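Local coordinates for protein peptidoglycan N-acetylglucosamine deacetylase (Bacillus cereus, PDB 4L1G) that removes the acetyl group from N-acetylglucosamine residues of peptidoglycan, releasing acetate, with zinc as cofactor, and also deacetylates soluble chitin substrates and N-acetylchitooligomers, at residues 78-83 with 221-226; 96-101 with 242-247; 104-109 with 126-131. All coordinates share one frame; numbering follows the deposited sequence.

Contact 1: residues 78-83 with 221-226; sequences TFDDGP and VILQHS. With ACT (acetate ion), chain F.
T78, F79 and D80 pair in parallel with L223, Q224 and H225, the strand axes 38° apart, through backbone bonds from T78 N to I222 O, Q224 N to T78 O, D80 N to Q224 O and S226 N to D80 O, the last almost straight at 179°. I222 O takes a second proton from T78 OG1 at 2.6 Å; the two donors reach it from opposite faces of the carbonyl plane. OG1 is turned there by chi1 68°, which sets it between the backbone N and C. On the other side of the sheet the F79 ring and the Q224 side chain run alongside, F79 CE2 lying 3.4 Å from Q224 OE1, while Q224 NE2 is held by S235. These are neighbouring strands of the barrel of a NodB-type polysaccharide deacetylase, and their C-terminal ends carry the active site. D81 is a zinc ligand; D80 and H225 are the predicted proton acceptor and proton donor. H225 NE2 donates to OXT of an acetate, probably from the crystallisation liquor, at 2.9 Å, and D80 OD2 also lies 2.9 Å from OXT. L223 CD1 packs 3.3 Å from D80 OD2, and R169 bonds both T78 OG1 and, as a salt bridge, D80 OD1. At the edge of the H225 ring, CD2 meets D81 OD2 at 3.3 Å, an oxygen that accepts a hydrogen bond from T227. Water 2 joins F79 O, G82 N and S226 OG.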
# COMPACT_ATOMS: atom_id res chain seq x y z
N THR A 78 3.69 3.49 0.52
CA THR A 78 2.84 2.45 -0.03
C THR A 78 2.38 2.84 -1.43
O THR A 78 2.19 4.02 -1.72
CB THR A 78 1.61 2.15 0.86
OG1 THR A 78 0.71 3.27 0.84
CG2 THR A 78 2.03 1.85 2.29
N PHE A 79 2.20 1.84 -2.29
CA PHE A 79 1.81 2.07 -3.68
C PHE A 79 0.64 1.17 -4.09
O PHE A 79 0.71 -0.05 -3.92
CB PHE A 79 3.00 1.86 -4.61
CG PHE A 79 4.19 2.73 -4.29
CD1 PHE A 79 5.16 2.30 -3.40
CD2 PHE A 79 4.33 3.98 -4.87
CE1 PHE A 79 6.26 3.10 -3.10
CE2 PHE A 79 5.42 4.78 -4.58
CZ PHE A 79 6.39 4.34 -3.68
N ASP A 80 -0.41 1.77 -4.64
CA ASP A 80 -1.64 1.04 -4.96
C ASP A 80 -1.81 0.76 -6.45
O ASP A 80 -1.27 1.47 -7.29
CB ASP A 80 -2.86 1.82 -4.47
CG ASP A 80 -3.10 1.66 -2.99
OD1 ASP A 80 -2.28 1.01 -2.31
OD2 ASP A 80 -4.13 2.18 -2.50
N ASP A 81 -2.57 -0.30 -6.74
CA ASP A 81 -3.08 -0.63 -8.09
C ASP A 81 -2.12 -1.35 -9.02
O ASP A 81 -2.46 -1.63 -10.17
CB ASP A 81 -3.68 0.60 -8.79
CG ASP A 81 -4.77 1.26 -7.98
OD1 ASP A 81 -5.31 0.61 -7.06
OD2 ASP A 81 -5.09 2.44 -8.26
N GLY A 82 -0.92 -1.66 -8.54
CA GLY A 82 0.05 -2.37 -9.35
C GLY A 82 -0.28 -3.84 -9.51
O GLY A 82 -1.27 -4.32 -8.95
N PRO A 83 0.53 -4.57 -10.29
CA PRO A 83 1.67 -4.02 -11.03
C PRO A 83 1.25 -3.44 -12.37
O PRO A 83 0.11 -3.63 -12.79
CB PRO A 83 2.54 -5.26 -11.27
CG PRO A 83 1.55 -6.36 -11.41
CD PRO A 83 0.45 -6.03 -10.43
N VAL A 221 1.67 6.95 7.13
CA VAL A 221 1.56 6.04 6.00
C VAL A 221 1.17 6.84 4.76
O VAL A 221 0.09 7.42 4.70
CB VAL A 221 0.53 4.92 6.26
CG1 VAL A 221 0.34 4.07 5.01
CG2 VAL A 221 0.97 4.06 7.43
N ILE A 222 2.08 6.88 3.79
CA ILE A 222 1.91 7.69 2.59
C ILE A 222 1.26 6.88 1.47
O ILE A 222 1.57 5.70 1.29
CB ILE A 222 3.27 8.25 2.13
CG1 ILE A 222 3.95 8.99 3.28
CG2 ILE A 222 3.11 9.15 0.92
CD1 ILE A 222 5.42 9.28 3.05
N LEU A 223 0.35 7.51 0.73
CA LEU A 223 -0.34 6.84 -0.37
C LEU A 223 0.09 7.36 -1.74
O LEU A 223 -0.09 8.54 -2.06
CB LEU A 223 -1.86 6.98 -0.24
CG LEU A 223 -2.67 6.45 -1.43
CD1 LEU A 223 -2.57 4.94 -1.53
CD2 LEU A 223 -4.12 6.89 -1.36
N GLN A 224 0.64 6.46 -2.55
CA GLN A 224 0.91 6.74 -3.96
C GLN A 224 0.34 5.62 -4.83
O GLN A 224 -0.12 4.60 -4.31
CB GLN A 224 2.41 6.91 -4.20
CG GLN A 224 2.96 8.23 -3.70
CD GLN A 224 4.47 8.28 -3.77
OE1 GLN A 224 5.16 7.69 -2.93
NE2 GLN A 224 5.00 9.00 -4.75
N HIS A 225 0.36 5.82 -6.14
CA HIS A 225 -0.22 4.84 -7.06
C HIS A 225 0.74 4.40 -8.15
O HIS A 225 1.62 5.15 -8.56
CB HIS A 225 -1.50 5.40 -7.70
CG HIS A 225 -2.63 5.60 -6.74
ND1 HIS A 225 -2.81 6.76 -6.02
CD2 HIS A 225 -3.65 4.77 -6.37
CE1 HIS A 225 -3.88 6.64 -5.25
NE2 HIS A 225 -4.40 5.45 -5.45
N SER A 226 0.56 3.17 -8.62
CA SER A 226 1.26 2.68 -9.80
C SER A 226 0.24 2.04 -10.73
O SER A 226 0.45 0.93 -11.24
CB SER A 226 2.36 1.69 -9.42
OG SER A 226 1.85 0.64 -8.62
C ACT F . -7.12 3.44 -3.56
O ACT F . -8.13 3.81 -4.21
OXT ACT F . -6.05 3.43 -4.20
CH3 ACT F . -7.20 3.02 -2.12
O HOH W 1 3.91 6.33 -0.91
O HOH W 2 0.92 -1.15 -6.46

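Contact 2: residues 96-101 with 242-247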
# COMPACT_ATOMS: atom_id res chain seq x y z
N LYS A 96 15.18 1.50 -5.04
CA LYS A 96 16.46 0.81 -4.98
C LYS A 96 17.62 1.78 -4.77
O LYS A 96 18.48 1.57 -3.93
CB LYS A 96 16.68 0.00 -6.26
CG LYS A 96 17.95 -0.83 -6.28
CD LYS A 96 17.93 -1.87 -5.18
CE LYS A 96 19.08 -2.86 -5.32
NZ LYS A 96 19.07 -3.86 -4.23
N GLN A 97 17.62 2.86 -5.55
CA GLN A 97 18.72 3.83 -5.51
C GLN A 97 18.69 4.72 -4.27
O GLN A 97 19.63 5.47 -4.02
CB GLN A 97 18.73 4.67 -6.79
CG GLN A 97 19.11 3.88 -8.03
CD GLN A 97 20.51 3.29 -7.95
OE1 GLN A 97 21.44 3.94 -7.46
NE2 GLN A 97 20.66 2.06 -8.42
N HIS A 98 17.62 4.62 -3.49
CA HIS A 98 17.52 5.35 -2.23
C HIS A 98 17.60 4.41 -1.03
O HIS A 98 17.43 4.85 0.11
CB HIS A 98 16.24 6.18 -2.17
CG HIS A 98 16.27 7.40 -3.05
ND1 HIS A 98 15.77 7.40 -4.33
CD2 HIS A 98 16.74 8.65 -2.82
CE1 HIS A 98 15.93 8.60 -4.86
NE2 HIS A 98 16.51 9.37 -3.97
N ASN A 99 17.85 3.13 -1.30
CA ASN A 99 18.02 2.13 -0.25
C ASN A 99 16.79 2.02 0.67
O ASN A 99 16.93 1.89 1.89
CB ASN A 99 19.29 2.41 0.57
CG ASN A 99 19.68 1.27 1.48
OD1 ASN A 99 19.53 0.10 1.13
ND2 ASN A 99 20.16 1.60 2.67
N VAL A 100 15.60 2.07 0.09
CA VAL A 100 14.38 1.95 0.89
C VAL A 100 13.47 0.82 0.41
O VAL A 100 13.41 0.51 -0.78
CB VAL A 100 13.57 3.26 0.92
CG1 VAL A 100 14.35 4.35 1.66
CG2 VAL A 100 13.22 3.71 -0.48
N LYS A 101 12.78 0.20 1.36
CA LYS A 101 11.76 -0.79 1.04
C LYS A 101 10.39 -0.14 1.20
O LYS A 101 10.21 0.75 2.02
CB LYS A 101 11.87 -2.00 1.97
CG LYS A 101 13.27 -2.59 2.08
CD LYS A 101 13.76 -3.11 0.74
CE LYS A 101 15.15 -3.70 0.87
NZ LYS A 101 15.68 -4.15 -0.44
N ILE A 242 11.16 13.43 -2.04
CA ILE A 242 10.49 13.01 -0.81
C ILE A 242 11.41 12.23 0.12
O ILE A 242 11.50 12.52 1.31
CB ILE A 242 9.25 12.15 -1.13
CG1 ILE A 242 8.14 13.02 -1.72
CG2 ILE A 242 8.76 11.44 0.12
CD1 ILE A 242 6.93 12.22 -2.16
N ILE A 243 12.12 11.25 -0.44
CA ILE A 243 12.95 10.37 0.37
C ILE A 243 14.13 11.08 1.07
O ILE A 243 14.26 10.96 2.29
CB ILE A 243 13.42 9.13 -0.44
CG1 ILE A 243 12.21 8.30 -0.86
CG2 ILE A 243 14.40 8.30 0.37
CD1 ILE A 243 12.54 7.14 -1.77
N PRO A 244 14.97 11.81 0.31
CA PRO A 244 16.08 12.45 1.03
C PRO A 244 15.64 13.58 1.96
O PRO A 244 16.25 13.76 3.02
CB PRO A 244 16.96 13.00 -0.10
CG PRO A 244 16.03 13.20 -1.24
CD PRO A 244 15.03 12.08 -1.14
N GLN A 245 14.60 14.32 1.59
CA GLN A 245 14.12 15.42 2.43
C GLN A 245 13.54 14.94 3.76
O GLN A 245 13.69 15.60 4.78
CB GLN A 245 13.11 16.30 1.68
CG GLN A 245 13.74 17.21 0.64
CD GLN A 245 12.73 18.15 -0.00
OE1 GLN A 245 11.69 18.45 0.57
NE2 GLN A 245 13.04 18.61 -1.21
N LEU A 246 12.89 13.78 3.75
CA LEU A 246 12.38 13.19 4.98
C LEU A 246 13.51 12.60 5.81
O LEU A 246 13.52 12.72 7.04
CB LEU A 246 11.30 12.14 4.69
CG LEU A 246 9.88 12.68 4.54
CD1 LEU A 246 8.92 11.59 4.06
CD2 LEU A 246 9.39 13.28 5.86
N LYS A 247 14.46 11.96 5.14
CA LYS A 247 15.63 11.39 5.80
C LYS A 247 16.43 12.46 6.55
O LYS A 247 16.98 12.20 7.61
CB LYS A 247 16.54 10.68 4.80
CG LYS A 247 16.05 9.32 4.34
CD LYS A 247 17.06 8.68 3.39
CE LYS A 247 16.66 7.26 3.03
NZ LYS A 247 17.68 6.63 2.13
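From H98, just past the end of helix 89-97, the imidazole reaches across to I243 on helix 233-248. H98 CB is 3.8 Å from I243 CG2 and equally near I243 CD1. With CG anti to the carbonyl carbon (chi1 -73°), the ring crosses the isoleucine at a slant: H98 CG is 4.0 Å from both I243 CG2 and I243 CD1, ND1 stays near CD1, and CD2 lies by CG2 and CB. At the tip, H98 NE2 comes 4.2 Å from P244 CD, a van der Waals approach, while ND1 bonds back to K94 O in its own helix. Helix 89-97 closes here in a Schellman motif: N99, with phi 58°, is the C-prime residue, marked by the bonds N99 N to K96 O and V100 N to L95 O. The contact thus joins the C-terminal end of one outer helix of the barrel to the side of another. V100, beyond the turn, sets CG2 3.7 Å from I243 CD1, and F253 of strand 252-253 touches both side chains. K247 reaches across from the next turn of its helix. Extended beyond CG, it brings CE to 4.0 Å from V100 CG1 and lets NZ donate to H98 O at 2.7 Å, the donor tilted 15° from the carbonyl plane. This ammonium would add to the polarisation of a carbonyl at the helix end.

Contact 3: residues 104-109 with 126-131; sequences FFLLGE and HVIGNH
A right-handed beta-alpha-beta crossover connects strand 103-106 to strand 127-130, its neighbour in the parallel sheet of the barrel, and H131 just beyond the second strand is a zinc ligand. Pairing runs F104 with I128, F105 with G129 and L106 with N130. Four bonds support it: F104 N to V127 O, G129 N to F104 O at 2.6 Å, L106 N to G129 O, and H131 N to L106 O. At the start of the pair, the F104 edge points at the H126 face in a T-shaped stack, with planes at 71° and CE1 3.9 Å from H126 CG; H126 ND1 is bonded to A102 N. Toward the helices, L106 CD1 meets I128 CG2 at 3.7 Å, under helices 115-123 and 143-161. The F105 ring turns to the barrel interior, where its CD2 lies 3.6 Å from G129 CA, the bare alpha carbon of a glycine. At the catalytic, C-terminal end of the strands, H131 CG stands anti to the backbone N (chi1 -158°), which carries the imidazole beside F105 and L107. H131 ND1 is 3.9 Å from F105 CB, and H131 CD2 is 3.8 Å from L107 CD2.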
# COMPACT_ATOMS: atom_id res chain seq x y z
N PHE A 104 3.57 -2.73 -1.45
CA PHE A 104 2.77 -2.65 -2.67
C PHE A 104 1.44 -3.38 -2.54
O PHE A 104 1.39 -4.60 -2.38
CB PHE A 104 3.56 -3.23 -3.85
CG PHE A 104 4.71 -2.38 -4.28
CD1 PHE A 104 5.91 -2.40 -3.58
CD2 PHE A 104 4.61 -1.56 -5.39
CE1 PHE A 104 6.98 -1.62 -3.98
CE2 PHE A 104 5.68 -0.78 -5.80
CZ PHE A 104 6.87 -0.81 -5.09
N PHE A 105 0.35 -2.62 -2.61
CA PHE A 105 -0.98 -3.21 -2.62
C PHE A 105 -1.41 -3.50 -4.05
O PHE A 105 -1.80 -2.60 -4.79
CB PHE A 105 -1.99 -2.31 -1.91
CG PHE A 105 -1.83 -2.28 -0.41
CD1 PHE A 105 -1.17 -1.23 0.21
CD2 PHE A 105 -2.32 -3.32 0.37
CE1 PHE A 105 -1.01 -1.21 1.59
CE2 PHE A 105 -2.17 -3.30 1.74
CZ PHE A 105 -1.51 -2.25 2.35
N LEU A 106 -1.32 -4.77 -4.44
CA LEU A 106 -1.52 -5.16 -5.83
C LEU A 106 -2.94 -5.63 -6.12
O LEU A 106 -3.56 -6.30 -5.30
CB LEU A 106 -0.53 -6.26 -6.21
CG LEU A 106 0.95 -5.98 -5.94
CD1 LEU A 106 1.80 -7.19 -6.35
CD2 LEU A 106 1.42 -4.72 -6.66
N LEU A 107 -3.44 -5.26 -7.29
CA LEU A 107 -4.73 -5.76 -7.77
C LEU A 107 -4.54 -7.16 -8.33
O LEU A 107 -3.56 -7.44 -9.03
CB LEU A 107 -5.30 -4.84 -8.85
CG LEU A 107 -5.83 -3.49 -8.37
CD1 LEU A 107 -6.11 -2.56 -9.53
CD2 LEU A 107 -7.08 -3.69 -7.54
N GLY A 108 -5.48 -8.05 -8.03
CA GLY A 108 -5.42 -9.42 -8.51
C GLY A 108 -5.38 -9.53 -10.02
O GLY A 108 -4.63 -10.33 -10.57
N GLU A 109 -6.19 -8.71 -10.69
CA GLU A 109 -6.29 -8.77 -12.15
C GLU A 109 -5.01 -8.28 -12.83
O GLU A 109 -4.66 -8.76 -13.91
CB GLU A 109 -7.50 -7.98 -12.65
CG GLU A 109 -7.41 -6.48 -12.43
CD GLU A 109 -8.71 -5.76 -12.76
OE1 GLU A 109 -9.67 -6.43 -13.19
OE2 GLU A 109 -8.77 -4.52 -12.58
N HIS A 126 10.64 -5.93 -0.99
CA HIS A 126 9.43 -5.17 -0.69
C HIS A 126 8.33 -6.10 -0.21
O HIS A 126 8.39 -7.31 -0.42
CB HIS A 126 8.97 -4.38 -1.92
CG HIS A 126 10.02 -3.47 -2.48
ND1 HIS A 126 10.41 -2.31 -1.85
CD2 HIS A 126 10.75 -3.55 -3.61
CE1 HIS A 126 11.34 -1.72 -2.57
NE2 HIS A 126 11.56 -2.45 -3.65
N VAL A 127 7.32 -5.53 0.44
CA VAL A 127 6.20 -6.31 0.94
C VAL A 127 4.98 -6.13 0.04
O VAL A 127 4.70 -5.02 -0.42
CB VAL A 127 5.87 -5.94 2.40
CG1 VAL A 127 4.61 -6.65 2.87
CG2 VAL A 127 7.04 -6.27 3.31
N ILE A 128 4.28 -7.23 -0.23
CA ILE A 128 3.10 -7.20 -1.08
C ILE A 128 1.82 -7.27 -0.25
O ILE A 128 1.72 -8.04 0.70
CB ILE A 128 3.13 -8.37 -2.09
CG1 ILE A 128 4.29 -8.19 -3.07
CG2 ILE A 128 1.81 -8.48 -2.84
CD1 ILE A 128 4.48 -9.34 -4.02
N GLY A 129 0.85 -6.42 -0.60
CA GLY A 129 -0.44 -6.43 0.07
C GLY A 129 -1.57 -6.77 -0.89
O GLY A 129 -1.40 -6.70 -2.11
N ASN A 130 -2.72 -7.12 -0.33
CA ASN A 130 -3.90 -7.49 -1.11
C ASN A 130 -4.80 -6.28 -1.35
O ASN A 130 -5.30 -5.68 -0.41
CB ASN A 130 -4.66 -8.60 -0.38
CG ASN A 130 -5.78 -9.21 -1.21
OD1 ASN A 130 -6.44 -8.53 -2.00
ND2 ASN A 130 -6.02 -10.50 -1.01
N HIS A 131 -5.01 -5.92 -2.62
CA HIS A 131 -5.81 -4.75 -2.96
C HIS A 131 -7.11 -5.11 -3.68
O HIS A 131 -7.66 -4.30 -4.42
CB HIS A 131 -4.99 -3.79 -3.82
CG HIS A 131 -5.48 -2.37 -3.79
ND1 HIS A 131 -5.79 -1.72 -2.62
CD2 HIS A 131 -5.69 -1.48 -4.79
CE1 HIS A 131 -6.19 -0.49 -2.90
NE2 HIS A 131 -6.14 -0.32 -4.21

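In the fold
Contacts 1 and 3 lie in one parallel sheet, their centres 9 Å apart, because strands 74-80 and 103-106 are neighbours. Two probable backbone bonds join them, F105 N to F79 O and L107 N to G82 O, each 2.9 Å. Together they bring the zinc ligands D81 and H131 within about 3 Å of each other, measured between side chains; H135 completes the protein ligands, and the acetate lies about 4 Å from the H131 side chain. Contact 2 is away from this site, its centre 16 Å from that of contact 1, and joins the helices that follow strands 74-80 and 221-225. It touches contact 3 by packing, with V100 O 3.5 Å from H126 CE1.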